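Local coordinates for oxetanocin-like protein (Pyrococcus furiosus, PDB 1XX7) that probably hydrolyses 2'-deoxyribonucleoside 5'-phosphates to deoxyribonucleosides and phosphate, as a dimeric metal-dependent phosphohydrolase of the HD-domain family, at residues H41-A46 with A72-D76; I48-A53 with L127-A131. All blocks are in the same frame, centred on the assembly; numbering follows the deposited sequence.

After two short helices, 10-18 and 25-30, the chain enters helix 38-58, which supplies one side of both contacts: residues 41-46 near its start, then residues 48-53 further along. Helix 65-74 follows and comes back against the start of that helix, so contact 1 closes a short loop of 25 residues. Several helices later, helix 123-145 reaches 48-53 and closes the much longer loop of contact 2. Because 48-53 falls between 41-46 and 72-76, while 127-131 comes after both, the two connections cross. They also touch in space, where Ala72 and Val45 meet Thr49, Val128 and Ala131, so three helices are tied into one core beside the nickel site.

Contact 1: H41-A46 with A72-D76; sequences HSYRVA and AIIHD. With NI (nickel (II) ion), chain G.
His41 and His75 point their NE2 atoms at one nickel ion, at 2.2 Å from His41 NE2 and 2.3 Å from His75 NE2. Asp76 OD2 binds it from 2.1 Å. Imidazole nitrogens and a carboxylate suit a transition metal. Asp132 completes the four protein ligands, the H...HD...D set of HD domains, whose name comes from the His-Asp doublet, here His75 and Asp76, while Asp135 in the second shell holds His41 ND1 and would probably make that ring a stronger ligand. OD2 of Asp76 sits at the edge of the His41 ring and in its plane, with ring and carboxylate turned only 25° apart. The imidazole of His75 is fixed from behind: ND1 donates to Ala72 O at 2.7 Å, nearly straight and in the ring plane, which leaves NE2 to the metal. Its chi1 of 89° places CG between backbone N and carbonyl carbon, turning the ring back so that ND1 meets Ala72 O, three residues earlier.

The fit is close where Val45 CG1 lies 3.7 Å from CE1 of the liganding His75 ring, and, farther from the metal, Ala72 CB rests on Ala46 CA at 3.8 Å; two alanines let the backbones draw near. The Ser42 side is looser, OG staying 3.9 Å from Asp76 CB, and there a water bridges Ser42 OG, which also bonds Val38 O, to Ile73 O and Asp76 N. Around this buried joint of helices 38-58 and 65-74, helix 123-145 packs on Val45, while Tyr43 of the second subunit bonds to Ile73 O.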
ATOM      1  N   HIS A  41      -4.938 -12.088 -11.354  1.00 15.09           N
ATOM      2  CA  HIS A  41      -5.339 -12.134 -12.720  1.00 13.94           C
ATOM      3  C   HIS A  41      -5.593 -13.546 -13.190  1.00 14.78           C
ATOM      4  O   HIS A  41      -6.643 -13.814 -13.756  1.00 11.48           O
ATOM      5  CB  HIS A  41      -4.218 -11.529 -13.579  1.00 13.16           C
ATOM      6  CG  HIS A  41      -4.342 -11.844 -15.011  1.00 11.70           C
ATOM      7  ND1 HIS A  41      -5.438 -11.476 -15.754  1.00 12.42           N
ATOM      8  CD2 HIS A  41      -3.519 -12.512 -15.854  1.00 15.41           C
ATOM      9  CE1 HIS A  41      -5.284 -11.883 -17.001  1.00 10.19           C
ATOM     10  NE2 HIS A  41      -4.125 -12.500 -17.091  1.00 12.35           N
ATOM     11  N   SER A  42      -4.610 -14.414 -12.960  1.00 14.96           N
ATOM     12  CA  SER A  42      -4.641 -15.804 -13.384  1.00 18.95           C
ATOM     13  C   SER A  42      -5.708 -16.645 -12.719  1.00 20.13           C
ATOM     14  O   SER A  42      -6.258 -17.572 -13.362  1.00 19.82           O
ATOM     15  CB  SER A  42      -3.291 -16.479 -13.149  1.00 18.22           C
ATOM     16  OG  SER A  42      -2.301 -15.908 -13.947  1.00 22.67           O
ATOM     17  N   TYR A  43      -5.990 -16.341 -11.457  1.00 18.76           N
ATOM     18  CA  TYR A  43      -7.147 -16.893 -10.774  1.00 17.19           C
ATOM     19  C   TYR A  43      -8.460 -16.639 -11.517  1.00 20.23           C
ATOM     20  O   TYR A  43      -9.265 -17.588 -11.729  1.00 16.40           O
ATOM     21  CB  TYR A  43      -7.316 -16.361  -9.341  1.00 17.34           C
ATOM     22  CG  TYR A  43      -8.629 -16.846  -8.830  1.00 15.53           C
ATOM     23  CD1 TYR A  43      -8.803 -18.204  -8.526  1.00 18.39           C
ATOM     24  CD2 TYR A  43      -9.710 -16.036  -8.789  1.00 12.34           C
ATOM     25  CE1 TYR A  43     -10.030 -18.699  -8.139  1.00 17.04           C
ATOM     26  CE2 TYR A  43     -10.968 -16.529  -8.399  1.00 12.97           C
ATOM     27  CZ  TYR A  43     -11.095 -17.872  -8.078  1.00 16.90           C
ATOM     28  OH  TYR A  43     -12.293 -18.405  -7.717  1.00 18.23           O
ATOM     29  N   ARG A  44      -8.742 -15.371 -11.842  1.00 19.79           N
ATOM     30  CA  ARG A  44     -10.036 -15.055 -12.497  1.00 16.96           C
ATOM     31  C   ARG A  44     -10.087 -15.531 -13.949  1.00 17.48           C
ATOM     32  O   ARG A  44     -11.177 -15.854 -14.464  1.00 21.49           O
ATOM     33  CB  ARG A  44     -10.452 -13.590 -12.391  1.00 15.03           C
ATOM     34  CG  ARG A  44     -11.949 -13.441 -12.592  1.00 15.08           C
ATOM     35  CD  ARG A  44     -12.516 -12.122 -12.202  1.00 13.34           C
ATOM     36  NE  ARG A  44     -12.005 -11.061 -13.047  1.00 16.30           N
ATOM     37  CZ  ARG A  44     -12.373  -9.787 -12.972  1.00 14.82           C
ATOM     38  NH1 ARG A  44     -13.343  -9.411 -12.151  1.00 17.65           N
ATOM     39  NH2 ARG A  44     -11.805  -8.904 -13.771  1.00 20.05           N
ATOM     40  N   VAL A  45      -8.935 -15.603 -14.598  1.00 15.28           N
ATOM     41  CA  VAL A  45      -8.851 -16.223 -15.940  1.00 20.20           C
ATOM     42  C   VAL A  45      -9.322 -17.728 -15.879  1.00 21.05           C
ATOM     43  O   VAL A  45     -10.112 -18.160 -16.732  1.00 19.25           O
ATOM     44  CB  VAL A  45      -7.417 -16.106 -16.568  1.00 17.09           C
ATOM     45  CG1 VAL A  45      -7.291 -16.931 -17.851  1.00 20.77           C
ATOM     46  CG2 VAL A  45      -7.094 -14.666 -16.868  1.00 21.01           C
ATOM     47  N   ALA A  46      -8.816 -18.480 -14.879  1.00 17.76           N
ATOM     48  CA  ALA A  46      -9.238 -19.851 -14.622  1.00 19.10           C
ATOM     49  C   ALA A  46     -10.720 -19.895 -14.347  1.00 21.36           C
ATOM     50  O   ALA A  46     -11.451 -20.694 -14.984  1.00 17.11           O
ATOM     51  CB  ALA A  46      -8.460 -20.473 -13.468  1.00 18.07           C
ATOM     52  N   ALA A  72      -5.186 -22.339 -18.483  1.00 19.85           N
ATOM     53  CA  ALA A  72      -5.487 -21.137 -17.750  1.00 18.07           C
ATOM     54  C   ALA A  72      -4.556 -20.934 -16.524  1.00 19.01           C
ATOM     55  O   ALA A  72      -4.122 -19.821 -16.253  1.00 21.23           O
ATOM     56  CB  ALA A  72      -6.909 -21.168 -17.310  1.00 17.81           C
ATOM     57  N   ILE A  73      -4.273 -22.031 -15.834  1.00 20.55           N
ATOM     58  CA  ILE A  73      -3.386 -22.083 -14.697  1.00 24.49           C
ATOM     59  C   ILE A  73      -1.949 -21.804 -15.056  1.00 21.89           C
ATOM     60  O   ILE A  73      -1.282 -21.017 -14.360  1.00 23.75           O
ATOM     61  CB  ILE A  73      -3.508 -23.422 -13.934  1.00 23.52           C
ATOM     62  CG1 ILE A  73      -4.856 -23.497 -13.253  1.00 21.67           C
ATOM     63  CG2 ILE A  73      -2.406 -23.545 -12.843  1.00 27.21           C
ATOM     64  CD1 ILE A  73      -5.243 -24.909 -12.866  1.00 24.21           C
ATOM     65  N   ILE A  74      -1.463 -22.389 -16.141  1.00 22.43           N
ATOM     66  CA  ILE A  74      -0.031 -22.224 -16.484  1.00 20.67           C
ATOM     67  C   ILE A  74       0.237 -21.014 -17.397  1.00 21.50           C
ATOM     68  O   ILE A  74       1.371 -20.654 -17.615  1.00 19.55           O
ATOM     69  CB  ILE A  74       0.574 -23.520 -17.069  1.00 24.24           C
ATOM     70  CG1 ILE A  74      -0.104 -23.928 -18.379  1.00 28.10           C
ATOM     71  CG2 ILE A  74       0.443 -24.692 -16.033  1.00 24.27           C
ATOM     72  CD1 ILE A  74       0.431 -23.297 -19.607  1.00 29.58           C
ATOM     73  N   HIS A  75      -0.805 -20.365 -17.911  1.00 21.32           N
ATOM     74  CA  HIS A  75      -0.596 -19.508 -19.074  1.00 22.98           C
ATOM     75  C   HIS A  75       0.326 -18.283 -18.848  1.00 26.29           C
ATOM     76  O   HIS A  75       1.031 -17.870 -19.774  1.00 22.20           O
ATOM     77  CB  HIS A  75      -1.914 -19.129 -19.702  1.00 20.52           C
ATOM     78  CG  HIS A  75      -2.508 -17.895 -19.138  1.00 23.61           C
ATOM     79  ND1 HIS A  75      -3.202 -17.884 -17.954  1.00 24.36           N
ATOM     80  CD2 HIS A  75      -2.470 -16.616 -19.571  1.00 23.36           C
ATOM     81  CE1 HIS A  75      -3.571 -16.648 -17.674  1.00 25.38           C
ATOM     82  NE2 HIS A  75      -3.157 -15.861 -18.646  1.00 26.11           N
ATOM     83  N   ASP A  76       0.358 -17.744 -17.622  1.00 25.44           N
ATOM     84  CA  ASP A  76       1.224 -16.613 -17.285  1.00 20.55           C
ATOM     85  C   ASP A  76       2.281 -17.003 -16.252  1.00 22.40           C
ATOM     86  O   ASP A  76       2.961 -16.133 -15.717  1.00 20.47           O
ATOM     87  CB  ASP A  76       0.395 -15.446 -16.767  1.00 22.53           C
ATOM     88  CG  ASP A  76      -0.258 -14.653 -17.882  1.00 24.12           C
ATOM     89  OD1 ASP A  76       0.064 -14.882 -19.049  1.00 26.91           O
ATOM     90  OD2 ASP A  76      -1.100 -13.777 -17.603  1.00 26.55           O
TER
HETATM   91 NI    NI G 201      -2.942 -13.547 -18.672  1.00 32.09          NI
HETATM   92  O   HOH W   1      -0.974 -18.303 -15.107  1.00 19.00           O

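Contact 2: I48-A53 with L127-A131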
ATOM      1  N   ILE A  48     -13.027 -17.647 -15.273  1.00 21.61           N
ATOM      2  CA  ILE A  48     -13.809 -17.239 -16.420  1.00 19.79           C
ATOM      3  C   ILE A  48     -13.811 -18.385 -17.434  1.00 19.47           C
ATOM      4  O   ILE A  48     -14.837 -18.656 -18.059  1.00 19.93           O
ATOM      5  CB  ILE A  48     -13.247 -15.950 -17.088  1.00 19.54           C
ATOM      6  CG1 ILE A  48     -13.487 -14.737 -16.197  1.00 20.72           C
ATOM      7  CG2 ILE A  48     -13.868 -15.731 -18.507  1.00 14.17           C
ATOM      8  CD1 ILE A  48     -12.642 -13.564 -16.545  1.00 20.62           C
ATOM      9  N   THR A  49     -12.664 -19.038 -17.579  1.00 19.41           N
ATOM     10  CA  THR A  49     -12.520 -20.203 -18.472  1.00 23.05           C
ATOM     11  C   THR A  49     -13.567 -21.301 -18.149  1.00 23.87           C
ATOM     12  O   THR A  49     -14.232 -21.821 -19.049  1.00 22.07           O
ATOM     13  CB  THR A  49     -11.062 -20.792 -18.423  1.00 19.52           C
ATOM     14  OG1 THR A  49     -10.125 -19.833 -18.912  1.00 20.14           O
ATOM     15  CG2 THR A  49     -10.953 -22.073 -19.249  1.00 19.99           C
ATOM     16  N   LEU A  50     -13.678 -21.637 -16.858  1.00 26.94           N
ATOM     17  CA  LEU A  50     -14.684 -22.546 -16.337  1.00 25.85           C
ATOM     18  C   LEU A  50     -16.092 -22.107 -16.700  1.00 27.50           C
ATOM     19  O   LEU A  50     -16.865 -22.881 -17.248  1.00 28.85           O
ATOM     20  CB  LEU A  50     -14.554 -22.632 -14.827  1.00 30.04           C
ATOM     21  CG  LEU A  50     -15.504 -23.554 -14.050  1.00 33.06           C
ATOM     22  CD1 LEU A  50     -15.368 -24.979 -14.547  1.00 37.37           C
ATOM     23  CD2 LEU A  50     -15.154 -23.488 -12.601  1.00 35.01           C
ATOM     24  N   LEU A  51     -16.412 -20.865 -16.374  1.00 25.76           N
ATOM     25  CA  LEU A  51     -17.694 -20.268 -16.694  1.00 31.16           C
ATOM     26  C   LEU A  51     -18.008 -20.319 -18.212  1.00 30.76           C
ATOM     27  O   LEU A  51     -19.091 -20.743 -18.622  1.00 27.60           O
ATOM     28  CB  LEU A  51     -17.723 -18.806 -16.207  1.00 34.70           C
ATOM     29  CG  LEU A  51     -19.078 -18.334 -15.712  1.00 39.44           C
ATOM     30  CD1 LEU A  51     -19.435 -18.985 -14.317  1.00 41.91           C
ATOM     31  CD2 LEU A  51     -19.154 -16.792 -15.645  1.00 38.64           C
ATOM     32  N   LEU A  52     -17.062 -19.885 -19.039  1.00 29.75           N
ATOM     33  CA  LEU A  52     -17.279 -19.894 -20.484  1.00 28.81           C
ATOM     34  C   LEU A  52     -17.395 -21.328 -21.027  1.00 27.32           C
ATOM     35  O   LEU A  52     -18.286 -21.602 -21.812  1.00 26.97           O
ATOM     36  CB  LEU A  52     -16.205 -19.096 -21.228  1.00 28.09           C
ATOM     37  CG  LEU A  52     -16.018 -17.588 -20.901  1.00 30.18           C
ATOM     38  CD1 LEU A  52     -14.772 -17.069 -21.571  1.00 30.88           C
ATOM     39  CD2 LEU A  52     -17.156 -16.757 -21.291  1.00 30.88           C
ATOM     40  N   ALA A  53     -16.502 -22.226 -20.609  1.00 26.77           N
ATOM     41  CA  ALA A  53     -16.613 -23.647 -20.946  1.00 26.40           C
ATOM     42  C   ALA A  53     -18.043 -24.150 -20.697  1.00 30.05           C
ATOM     43  O   ALA A  53     -18.634 -24.800 -21.561  1.00 28.65           O
ATOM     44  CB  ALA A  53     -15.607 -24.473 -20.141  1.00 27.71           C
ATOM     45  N   LEU A 127     -10.313 -20.384 -26.211  1.00 21.55           N
ATOM     46  CA  LEU A 127     -11.120 -20.181 -25.008  1.00 25.41           C
ATOM     47  C   LEU A 127     -10.349 -19.422 -23.881  1.00 20.61           C
ATOM     48  O   LEU A 127     -10.896 -18.528 -23.262  1.00 17.28           O
ATOM     49  CB  LEU A 127     -11.671 -21.515 -24.464  1.00 25.07           C
ATOM     50  CG  LEU A 127     -12.474 -21.403 -23.147  1.00 26.05           C
ATOM     51  CD1 LEU A 127     -13.621 -20.443 -23.244  1.00 24.59           C
ATOM     52  CD2 LEU A 127     -12.983 -22.779 -22.713  1.00 28.02           C
ATOM     53  N   VAL A 128      -9.108 -19.816 -23.628  1.00 19.59           N
ATOM     54  CA  VAL A 128      -8.329 -19.210 -22.567  1.00 21.04           C
ATOM     55  C   VAL A 128      -7.854 -17.815 -22.973  1.00 21.66           C
ATOM     56  O   VAL A 128      -7.792 -16.930 -22.126  1.00 20.02           O
ATOM     57  CB  VAL A 128      -7.144 -20.096 -22.129  1.00 19.76           C
ATOM     58  CG1 VAL A 128      -6.402 -19.428 -21.001  1.00 21.89           C
ATOM     59  CG2 VAL A 128      -7.638 -21.467 -21.653  1.00 20.40           C
ATOM     60  N   LYS A 129      -7.540 -17.616 -24.254  1.00 18.60           N
ATOM     61  CA  LYS A 129      -7.287 -16.270 -24.772  1.00 21.06           C
ATOM     62  C   LYS A 129      -8.471 -15.303 -24.604  1.00 20.74           C
ATOM     63  O   LYS A 129      -8.313 -14.113 -24.235  1.00 22.50           O
ATOM     64  CB  LYS A 129      -6.860 -16.332 -26.259  1.00 26.95           C
ATOM     65  CG  LYS A 129      -6.219 -15.017 -26.798  1.00 29.93           C
ATOM     66  CD  LYS A 129      -4.797 -14.728 -26.246  1.00 32.01           C
ATOM     67  CE  LYS A 129      -3.735 -15.494 -27.066  1.00 39.63           C
ATOM     68  NZ  LYS A 129      -2.299 -15.388 -26.623  1.00 36.79           N
ATOM     69  N   ILE A 130      -9.666 -15.806 -24.850  1.00 21.80           N
ATOM     70  CA  ILE A 130     -10.851 -15.029 -24.600  1.00 23.18           C
ATOM     71  C   ILE A 130     -10.996 -14.683 -23.111  1.00 20.95           C
ATOM     72  O   ILE A 130     -11.297 -13.569 -22.770  1.00 16.65           O
ATOM     73  CB  ILE A 130     -12.099 -15.738 -25.135  1.00 23.30           C
ATOM     74  CG1 ILE A 130     -12.101 -15.646 -26.658  1.00 24.17           C
ATOM     75  CG2 ILE A 130     -13.386 -15.049 -24.619  1.00 27.06           C
ATOM     76  CD1 ILE A 130     -13.096 -16.580 -27.307  1.00 26.33           C
ATOM     77  N   ALA A 131     -10.796 -15.662 -22.245  1.00 21.50           N
ATOM     78  CA  ALA A 131     -10.942 -15.458 -20.792  1.00 22.64           C
ATOM     79  C   ALA A 131      -9.942 -14.428 -20.271  1.00 18.99           C
ATOM     80  O   ALA A 131     -10.240 -13.623 -19.431  1.00 18.14           O
ATOM     81  CB  ALA A 131     -10.749 -16.806 -20.055  1.00 22.18           C
TER
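Leu127 drives its forked end against helix 48-53, its two methyls parting, CD1 to Leu52 and CD2 to Ala53 and Thr49: CD1 meets Leu52 CB at 3.5 Å, and CD2 lies 4.0 Å from Ala53 CB. With CG anti to the backbone N (chi1 177°), the branch reaches across to the other helix, where the small Ala53 lets a leucine come close.

Ala131 fills the middle of the joint. Its CB is 3.6 Å from Ile48 CG2 and only 3.3 Å from Thr49 OG1, and its single methyl suits a place where the CA atoms of Thr49 and Ala131 are 5.5 Å apart.

Thr49 is the polar member of this apolar set. Its OG1 bonds to Val45 O, one turn back in its own helix, which satisfies the buried hydroxyl, while CG2 spans to Leu127 CD2 and Val128 CG2. A glycine here would probably open a gap beside Ala131 and Leu127 and deprive Val45 O of its hydroxyl partner. On the flank, Leu52 CD1 touches Ile130 CG2 at 3.9 Å.

The axes of segments 48-53 and 127-131 approach to 9.1 Å, with 121° between their N-to-C directions, so the helices cross steeply rather than run side by side. Such packing of helices 38-58 and 123-145 belongs to the all-helical core of the HD domain, where these two helices carry the metal ligands His41 and Asp132.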